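Long-range contacts in beta sliding clamp (Borrelia burgdorferi, PDB 6DJ8), which probably encircles DNA as a head-to-tail homodimeric ring, tethering DNA polymerases and other proteins to it and making them processive: residues Val179-Lys187 with Ile219-Phe227; His230-Val238 with Val249-Ala257. All blocks are in the same frame, centred on the assembly; numbering follows the deposited sequence.

Contact 1: Val179-Lys187 with Ile219-Phe227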
loop_
_atom_site.group_PDB
_atom_site.type_symbol
_atom_site.label_atom_id
_atom_site.label_comp_id
_atom_site.label_asym_id
_atom_site.label_seq_id
_atom_site.Cartn_x
_atom_site.Cartn_y
_atom_site.Cartn_z
ATOM N N VAL A 179 -17.743 -22.364 15.871
ATOM C CA VAL A 179 -18.155 -23.305 14.839
ATOM C C VAL A 179 -18.122 -22.653 13.460
ATOM O O VAL A 179 -17.564 -23.206 12.508
ATOM C CB VAL A 179 -19.541 -23.888 15.172
ATOM C CG1 VAL A 179 -20.079 -24.655 13.998
ATOM C CG2 VAL A 179 -19.438 -24.788 16.399
ATOM N N LEU A 180 -18.699 -21.463 13.331
ATOM C CA LEU A 180 -18.799 -20.844 12.014
ATOM C C LEU A 180 -17.442 -20.406 11.476
ATOM O O LEU A 180 -17.312 -20.180 10.266
ATOM C CB LEU A 180 -19.753 -19.643 12.077
ATOM C CG LEU A 180 -21.185 -20.074 12.414
ATOM C CD1 LEU A 180 -22.151 -18.929 12.225
ATOM C CD2 LEU A 180 -21.598 -21.287 11.574
ATOM N N ASN A 181 -16.433 -20.284 12.339
ATOM C CA ASN A 181 -15.087 -19.944 11.879
ATOM C C ASN A 181 -14.378 -21.145 11.272
ATOM O O ASN A 181 -13.317 -20.987 10.659
ATOM C CB ASN A 181 -14.268 -19.369 13.045
ATOM C CG ASN A 181 -12.830 -19.032 12.655
ATOM O OD1 ASN A 181 -11.893 -19.737 13.028
ATOM N ND2 ASN A 181 -12.659 -17.972 11.877
ATOM N N GLY A 182 -14.976 -22.333 11.351
ATOM C CA GLY A 182 -14.367 -23.521 10.806
ATOM C C GLY A 182 -14.893 -23.865 9.422
ATOM O O GLY A 182 -15.962 -23.420 9.004
ATOM N N VAL A 183 -14.097 -24.649 8.707
ATOM C CA VAL A 183 -14.504 -25.265 7.452
ATOM C C VAL A 183 -15.013 -26.655 7.802
ATOM O O VAL A 183 -14.333 -27.402 8.513
ATOM C CB VAL A 183 -13.334 -25.335 6.466
ATOM C CG1 VAL A 183 -13.752 -26.065 5.213
ATOM C CG2 VAL A 183 -12.830 -23.918 6.144
ATOM N N TYR A 184 -16.231 -26.983 7.358
ATOM C CA TYR A 184 -16.868 -28.249 7.709
ATOM C C TYR A 184 -16.596 -29.290 6.625
ATOM O O TYR A 184 -16.896 -29.067 5.446
ATOM C CB TYR A 184 -18.373 -28.045 7.918
ATOM C CG TYR A 184 -19.147 -29.291 8.292
ATOM C CD1 TYR A 184 -18.704 -30.128 9.308
ATOM C CD2 TYR A 184 -20.355 -29.602 7.659
ATOM C CE1 TYR A 184 -19.427 -31.276 9.674
ATOM C CE2 TYR A 184 -21.082 -30.740 8.010
ATOM C CZ TYR A 184 -20.606 -31.575 9.021
ATOM O OH TYR A 184 -21.314 -32.694 9.390
ATOM N N PHE A 185 -16.016 -30.416 7.024
ATOM C CA PHE A 185 -15.790 -31.548 6.137
ATOM C C PHE A 185 -16.864 -32.607 6.356
ATOM O O PHE A 185 -17.026 -33.106 7.474
ATOM C CB PHE A 185 -14.419 -32.168 6.384
ATOM C CG PHE A 185 -13.287 -31.333 5.871
ATOM C CD1 PHE A 185 -12.915 -30.170 6.530
ATOM C CD2 PHE A 185 -12.622 -31.688 4.707
ATOM C CE1 PHE A 185 -11.861 -29.390 6.039
ATOM C CE2 PHE A 185 -11.588 -30.912 4.218
ATOM C CZ PHE A 185 -11.203 -29.767 4.891
ATOM N N SER A 186 -17.546 -32.986 5.285
ATOM C CA SER A 186 -18.593 -34.003 5.369
ATOM C C SER A 186 -18.571 -34.822 4.081
ATOM O O SER A 186 -17.687 -34.654 3.232
ATOM C CB SER A 186 -19.953 -33.345 5.627
ATOM O OG SER A 186 -20.818 -34.221 6.313
ATOM N N LYS A 187 -19.585 -35.673 3.924
ATOM C CA LYS A 187 -19.778 -36.588 2.806
ATOM C C LYS A 187 -21.212 -36.452 2.313
ATOM O O LYS A 187 -22.134 -36.394 3.126
ATOM C CB LYS A 187 -19.562 -38.045 3.258
ATOM C CG LYS A 187 -18.504 -38.810 2.518
ATOM C CD LYS A 187 -18.061 -40.011 3.342
ATOM C CE LYS A 187 -19.212 -40.912 3.709
ATOM N NZ LYS A 187 -18.729 -42.163 4.366
ATOM N N ILE A 219 -14.509 -30.245 11.739
ATOM C CA ILE A 219 -14.553 -28.792 11.636
ATOM C C ILE A 219 -13.138 -28.277 11.849
ATOM O O ILE A 219 -12.569 -28.452 12.936
ATOM C CB ILE A 219 -15.510 -28.165 12.657
ATOM C CG1 ILE A 219 -16.911 -28.775 12.536
ATOM C CG2 ILE A 219 -15.555 -26.643 12.488
ATOM C CD1 ILE A 219 -17.746 -28.529 13.730
ATOM N N VAL A 220 -12.588 -27.644 10.825
ATOM C CA VAL A 220 -11.206 -27.165 10.809
ATOM C C VAL A 220 -11.214 -25.640 10.805
ATOM O O VAL A 220 -11.827 -25.041 9.917
ATOM C CB VAL A 220 -10.445 -27.688 9.580
ATOM C CG1 VAL A 220 -8.988 -27.215 9.632
ATOM C CG2 VAL A 220 -10.528 -29.212 9.515
ATOM N N PRO A 221 -10.535 -24.987 11.738
ATOM C CA PRO A 221 -10.493 -23.519 11.726
ATOM C C PRO A 221 -9.986 -23.018 10.389
ATOM O O PRO A 221 -9.075 -23.595 9.793
ATOM C CB PRO A 221 -9.534 -23.165 12.868
ATOM C CG PRO A 221 -9.611 -24.355 13.798
ATOM C CD PRO A 221 -9.715 -25.523 12.843
ATOM N N VAL A 222 -10.627 -21.959 9.889
ATOM C CA VAL A 222 -10.318 -21.517 8.543
ATOM C C VAL A 222 -8.881 -20.996 8.426
ATOM O O VAL A 222 -8.316 -21.020 7.329
ATOM C CB VAL A 222 -11.344 -20.461 8.076
ATOM C CG1 VAL A 222 -11.189 -19.124 8.869
ATOM C CG2 VAL A 222 -11.195 -20.234 6.572
ATOM N N LYS A 223 -8.264 -20.541 9.515
ATOM C CA LYS A 223 -6.963 -19.869 9.368
ATOM C C LYS A 223 -5.960 -20.748 8.629
ATOM O O LYS A 223 -5.246 -20.266 7.740
ATOM C CB LYS A 223 -6.403 -19.451 10.726
ATOM C CG LYS A 223 -5.010 -18.799 10.647
ATOM C CD LYS A 223 -4.512 -18.375 12.010
ATOM C CE LYS A 223 -3.153 -17.644 11.916
ATOM N NZ LYS A 223 -2.649 -17.320 13.283
ATOM N N ILE A 224 -5.942 -22.059 8.923
ATOM C CA ILE A 224 -4.955 -22.905 8.255
ATOM C C ILE A 224 -5.166 -22.908 6.746
ATOM O O ILE A 224 -4.201 -23.033 5.982
ATOM C CB ILE A 224 -4.943 -24.345 8.825
ATOM C CG1 ILE A 224 -3.665 -25.050 8.351
ATOM C CG2 ILE A 224 -6.179 -25.126 8.372
ATOM C CD1 ILE A 224 -3.417 -26.394 9.005
ATOM N N PHE A 225 -6.411 -22.733 6.280
ATOM C CA PHE A 225 -6.624 -22.724 4.838
ATOM C C PHE A 225 -6.139 -21.423 4.208
ATOM O O PHE A 225 -5.588 -21.439 3.106
ATOM C CB PHE A 225 -8.102 -22.991 4.521
ATOM C CG PHE A 225 -8.532 -24.350 4.978
ATOM C CD1 PHE A 225 -8.111 -25.475 4.292
ATOM C CD2 PHE A 225 -9.240 -24.515 6.153
ATOM C CE1 PHE A 225 -8.449 -26.753 4.741
ATOM C CE2 PHE A 225 -9.579 -25.772 6.597
ATOM C CZ PHE A 225 -9.177 -26.898 5.887
ATOM N N ASN A 226 -6.340 -20.290 4.879
ATOM C CA ASN A 226 -5.733 -19.052 4.382
ATOM C C ASN A 226 -4.221 -19.200 4.300
ATOM O O ASN A 226 -3.612 -18.858 3.287
ATOM C CB ASN A 226 -6.133 -17.882 5.275
ATOM C CG ASN A 226 -7.628 -17.589 5.183
ATOM O OD1 ASN A 226 -8.215 -17.753 4.117
ATOM N ND2 ASN A 226 -8.243 -17.159 6.287
ATOM N N PHE A 227 -3.621 -19.833 5.310
ATOM C CA PHE A 227 -2.174 -20.072 5.318
ATOM C C PHE A 227 -1.751 -20.953 4.145
ATOM O O PHE A 227 -0.814 -20.630 3.394
ATOM C CB PHE A 227 -1.824 -20.734 6.653
ATOM C CG PHE A 227 -0.368 -20.962 6.888
ATOM C CD1 PHE A 227 0.570 -19.992 6.560
ATOM C CD2 PHE A 227 0.053 -22.120 7.525
ATOM C CE1 PHE A 227 1.922 -20.194 6.829
ATOM C CE2 PHE A 227 1.400 -22.333 7.797
ATOM C CZ PHE A 227 2.332 -21.365 7.442
HETATM O O HOH W 1 -9.248 -19.758 12.123
#
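With its CG1 swung opposite the backbone N (chi1 176°), Val183 turns the other methyl, CG2, onto Phe225, 3.6 Å from CD2. Phe185 has CG opposite its own carbonyl carbon (chi1 -73°), which carries the ring past Val220 to CZ and CE1 of Phe225, while Val183 meets the CD2-CE2 side. The two phenylalanines come from opposite directions and meet rim to rim: CZ of Phe185 is 3.7 Å from CZ of Phe225, the planes are inclined by 31°, and neither ring covers the other's face. Val220 adds its CG2, 3.7 Å from CE1 of Phe185.

Beneath these side chains, strand 182-187 runs antiparallel to strand 218-221, which ends the sheet within this chain. Val183 and Val220 form a hydrogen-bonded pair, with Val183 N to Val220 O at 2.6 Å and Val220 N to Val183 O at 2.9 Å. A third backbone bond, Val222 N to Asn181 O at 3.0 Å, grips the chain just where it leaves the strand for helix 223-231. The Asn181 amide works at both ends: OD1 takes a proton from a water that accepts from Lys223 N, while ND2 reaches the His172 carbonyl.

On the sheet face away from Val183, Ile219 lays CG2 against the CA of Gly182, 3.7 Å away. Ile219 CG1 meets CD1 of Tyr184, whose hydroxyl bonds to Asn217 and whose ring stacks with Tyr265. Ile167, Ile164 and Phe160 of helix 157-167 close over Val183 and Phe225, so that helices 157-167 and 223-231 pack together on the sheet of the central domain, as in others of this family.

The chemistry is thus divided: directional backbone bonds set the strand register and fix the chain as it leads into the helix, while the buried hydrocarbon contacts join that helix to the sheet.

Contact 2: His230-Val238 with Val249-Ala257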
loop_
_atom_site.group_PDB
_atom_site.type_symbol
_atom_site.label_atom_id
_atom_site.label_comp_id
_atom_site.label_asym_id
_atom_site.label_seq_id
_atom_site.Cartn_x
_atom_site.Cartn_y
_atom_site.Cartn_z
ATOM N N HIS A 230 -1.325 -19.764 0.433
ATOM C CA HIS A 230 -0.041 -19.117 0.178
ATOM C C HIS A 230 1.101 -20.128 0.027
ATOM O O HIS A 230 2.118 -19.807 -0.599
ATOM C CB HIS A 230 0.262 -18.131 1.313
ATOM C CG HIS A 230 1.593 -17.447 1.199
ATOM N ND1 HIS A 230 2.038 -16.864 0.031
ATOM C CD2 HIS A 230 2.577 -17.257 2.111
ATOM C CE1 HIS A 230 3.236 -16.344 0.228
ATOM N NE2 HIS A 230 3.586 -16.568 1.481
ATOM N N LEU A 231 0.966 -21.339 0.585
ATOM C CA LEU A 231 2.070 -22.298 0.563
ATOM C C LEU A 231 2.057 -23.216 -0.651
ATOM O O LEU A 231 3.122 -23.608 -1.137
ATOM C CB LEU A 231 2.037 -23.185 1.814
ATOM C CG LEU A 231 2.138 -22.498 3.168
ATOM C CD1 LEU A 231 2.015 -23.512 4.252
ATOM C CD2 LEU A 231 3.479 -21.816 3.279
ATOM N N MET A 232 0.886 -23.556 -1.161
ATOM C CA MET A 232 0.793 -24.609 -2.159
ATOM C C MET A 232 1.114 -24.084 -3.550
ATOM O O MET A 232 0.488 -23.132 -4.032
ATOM C CB MET A 232 -0.584 -25.247 -2.123
ATOM C CG MET A 232 -0.683 -26.313 -1.061
ATOM S SD MET A 232 -2.315 -27.028 -1.039
ATOM C CE MET A 232 -2.663 -26.971 -2.735
ATOM N N SER A 233 2.083 -24.737 -4.194
ATOM C CA SER A 233 2.526 -24.334 -5.521
ATOM C C SER A 233 1.449 -24.546 -6.576
ATOM O O SER A 233 1.397 -23.803 -7.560
ATOM C CB SER A 233 3.787 -25.118 -5.886
ATOM O OG SER A 233 3.503 -26.503 -6.033
ATOM N N GLY A 234 0.584 -25.541 -6.396
ATOM C CA GLY A 234 -0.379 -25.897 -7.413
ATOM C C GLY A 234 0.058 -27.052 -8.290
ATOM O O GLY A 234 -0.743 -27.538 -9.095
ATOM N N GLU A 235 1.313 -27.477 -8.178
ATOM C CA GLU A 235 1.846 -28.627 -8.887
ATOM C C GLU A 235 2.134 -29.737 -7.885
ATOM O O GLU A 235 2.653 -29.482 -6.796
ATOM C CB GLU A 235 3.124 -28.263 -9.644
ATOM C CG GLU A 235 4.036 -29.449 -9.931
ATOM C CD GLU A 235 5.263 -29.057 -10.733
ATOM O OE1 GLU A 235 5.352 -27.876 -11.130
ATOM O OE2 GLU A 235 6.134 -29.924 -10.967
ATOM N N GLY A 236 1.768 -30.952 -8.241
ATOM C CA GLY A 236 2.029 -32.086 -7.381
ATOM C C GLY A 236 0.820 -32.416 -6.533
ATOM O O GLY A 236 -0.255 -31.825 -6.664
ATOM N N MET A 237 1.030 -33.343 -5.604
ATOM C CA MET A 237 -0.033 -33.882 -4.766
ATOM C C MET A 237 0.078 -33.322 -3.355
ATOM O O MET A 237 1.118 -32.789 -2.957
ATOM C CB MET A 237 0.029 -35.417 -4.746
ATOM C CG MET A 237 0.070 -36.019 -6.145
ATOM S SD MET A 237 -1.373 -35.545 -7.148
ATOM C CE MET A 237 -2.690 -36.340 -6.233
ATOM N N VAL A 238 -1.038 -33.372 -2.627
ATOM C CA VAL A 238 -1.096 -32.985 -1.221
ATOM C C VAL A 238 -1.873 -34.052 -0.455
ATOM O O VAL A 238 -2.963 -34.451 -0.882
ATOM C CB VAL A 238 -1.725 -31.587 -1.025
ATOM C CG1 VAL A 238 -2.972 -31.425 -1.866
ATOM C CG2 VAL A 238 -2.036 -31.344 0.457
ATOM N N VAL A 249 -1.749 -31.834 7.162
ATOM C CA VAL A 249 -1.558 -31.636 5.728
ATOM C C VAL A 249 -0.076 -31.751 5.429
ATOM O O VAL A 249 0.763 -31.233 6.177
ATOM C CB VAL A 249 -2.087 -30.272 5.257
ATOM C CG1 VAL A 249 -1.730 -30.039 3.807
ATOM C CG2 VAL A 249 -3.558 -30.223 5.421
ATOM N N GLU A 250 0.248 -32.414 4.324
ATOM C CA GLU A 250 1.640 -32.652 3.984
ATOM C C GLU A 250 1.762 -32.605 2.471
ATOM O O GLU A 250 0.935 -33.193 1.767
ATOM C CB GLU A 250 2.089 -34.011 4.549
ATOM C CG GLU A 250 3.402 -34.509 4.026
ATOM C CD GLU A 250 3.646 -35.965 4.399
ATOM O OE1 GLU A 250 4.120 -36.728 3.532
ATOM O OE2 GLU A 250 3.345 -36.345 5.550
ATOM N N PHE A 251 2.765 -31.881 1.981
ATOM C CA PHE A 251 2.992 -31.670 0.557
ATOM C C PHE A 251 4.332 -30.982 0.392
ATOM O O PHE A 251 4.706 -30.145 1.217
ATOM C CB PHE A 251 1.896 -30.808 -0.083
ATOM C CG PHE A 251 1.789 -29.418 0.489
ATOM C CD1 PHE A 251 1.044 -29.178 1.627
ATOM C CD2 PHE A 251 2.417 -28.346 -0.132
ATOM C CE1 PHE A 251 0.940 -27.902 2.157
ATOM C CE2 PHE A 251 2.310 -27.058 0.387
ATOM C CZ PHE A 251 1.562 -26.838 1.530
ATOM N N ASP A 252 5.019 -31.314 -0.704
ATOM C CA ASP A 252 6.355 -30.810 -1.002
ATOM C C ASP A 252 7.249 -30.904 0.226
ATOM O O ASP A 252 7.367 -31.979 0.817
ATOM C CB ASP A 252 6.271 -29.392 -1.540
ATOM C CG ASP A 252 5.575 -29.338 -2.900
ATOM O OD1 ASP A 252 5.845 -30.215 -3.748
ATOM O OD2 ASP A 252 4.750 -28.434 -3.118
ATOM N N ASN A 253 7.834 -29.792 0.675
ATOM C CA ASN A 253 8.723 -29.853 1.829
ATOM C C ASN A 253 8.056 -29.346 3.104
ATOM O O ASN A 253 8.749 -28.886 4.020
ATOM C CB ASN A 253 10.025 -29.092 1.544
ATOM C CG ASN A 253 9.793 -27.646 1.119
ATOM O OD1 ASN A 253 8.841 -27.329 0.401
ATOM N ND2 ASN A 253 10.677 -26.755 1.559
ATOM N N TYR A 254 6.725 -29.470 3.204
ATOM C CA TYR A 254 5.953 -28.903 4.299
ATOM C C TYR A 254 5.152 -29.962 5.050
ATOM O O TYR A 254 4.713 -30.970 4.483
ATOM C CB TYR A 254 4.996 -27.806 3.799
ATOM C CG TYR A 254 5.687 -26.698 3.050
ATOM C CD1 TYR A 254 6.459 -25.753 3.727
ATOM C CD2 TYR A 254 5.584 -26.595 1.668
ATOM C CE1 TYR A 254 7.105 -24.736 3.048
ATOM C CE2 TYR A 254 6.221 -25.586 0.981
ATOM C CZ TYR A 254 6.985 -24.657 1.674
ATOM O OH TYR A 254 7.629 -23.668 0.969
ATOM N N LYS A 255 4.989 -29.729 6.351
ATOM C CA LYS A 255 4.064 -30.466 7.196
ATOM C C LYS A 255 3.394 -29.439 8.084
ATOM O O LYS A 255 4.059 -28.536 8.597
ATOM C CB LYS A 255 4.765 -31.541 8.036
ATOM C CG LYS A 255 5.580 -32.537 7.229
ATOM C CD LYS A 255 6.287 -33.535 8.151
ATOM C CE LYS A 255 6.960 -34.644 7.362
ATOM N NZ LYS A 255 7.761 -35.544 8.245
ATOM N N ILE A 256 2.076 -29.513 8.188
ATOM C CA ILE A 256 1.291 -28.539 8.935
ATOM C C ILE A 256 0.196 -29.288 9.671
ATOM O O ILE A 256 -0.373 -30.246 9.137
ATOM C CB ILE A 256 0.674 -27.465 8.010
ATOM C CG1 ILE A 256 1.598 -27.171 6.835
ATOM C CG2 ILE A 256 0.395 -26.168 8.776
ATOM C CD1 ILE A 256 0.991 -26.282 5.825
ATOM N N ALA A 257 -0.120 -28.838 10.881
ATOM C CA ALA A 257 -1.187 -29.450 11.656
ATOM C C ALA A 257 -1.885 -28.379 12.481
ATOM O O ALA A 257 -1.308 -27.327 12.780
ATOM C CB ALA A 257 -0.659 -30.565 12.568
HETATM O O HOH W 2 3.796 -33.164 -2.589
#
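Met232 meets Phe251 with more than its sulfur: CG sits over the ring, 3.6 Å from the centroid in a CH-pi contact, while SD stands higher, 4.6 Å from the same centroid and only 9° off the normal. This Met-aromatic contact ties the loop after helix 223-231 to the hairpin of strands 246-251 and 254-259, which a type II' turn closes from Phe251 to Tyr254. Phe251 holds CG between its backbone N and carbonyl carbon (chi1 61°), presenting one face to Met232 and the opposite face to CB of Tyr254. Leu231 fills in at the ring edge, CB 3.7 Å from CZ of Phe251, and its CD1 touches CD1 of Ile256 tip to tip at a tight 3.3 Å. Further along, Val238 CG2 packs on Val249 CG1.

At the outer end the polar groups take over. Ser233 OG accepts from Glu235 N in an ST turn, and the side chain of Gln157, at the start of helix 157-167, bonds to both Ser233 OG and Asp252 OD2. No direct hydrogen bond joins the two segments; instead one water donates to Met237 O at 2.7 Å and accepts from Asp252 N at 2.9 Å.

Helix 223-231 belongs to both contacts: contact 1 takes in its N-terminal part and contact 2 its C-terminal end, all within the central domain, with centres about 17 Å apart. The first lies in the core, the second runs from a buried apolar end out to an exposed turn. Because its segments include neighbouring strands, contact 1 is knit by direct strand-to-strand backbone bonds, whereas contact 2 relies on side-chain packing, with water and Gln157 bridging its solvent-exposed end. They belong to different sheets, and the helix spans the two. Where they meet, Ile224 of contact 1 packs CD1 on CG2 of Ile256 in contact 2 at 3.8 Å. Helix 157-167 touches both, through Phe225 and Met232.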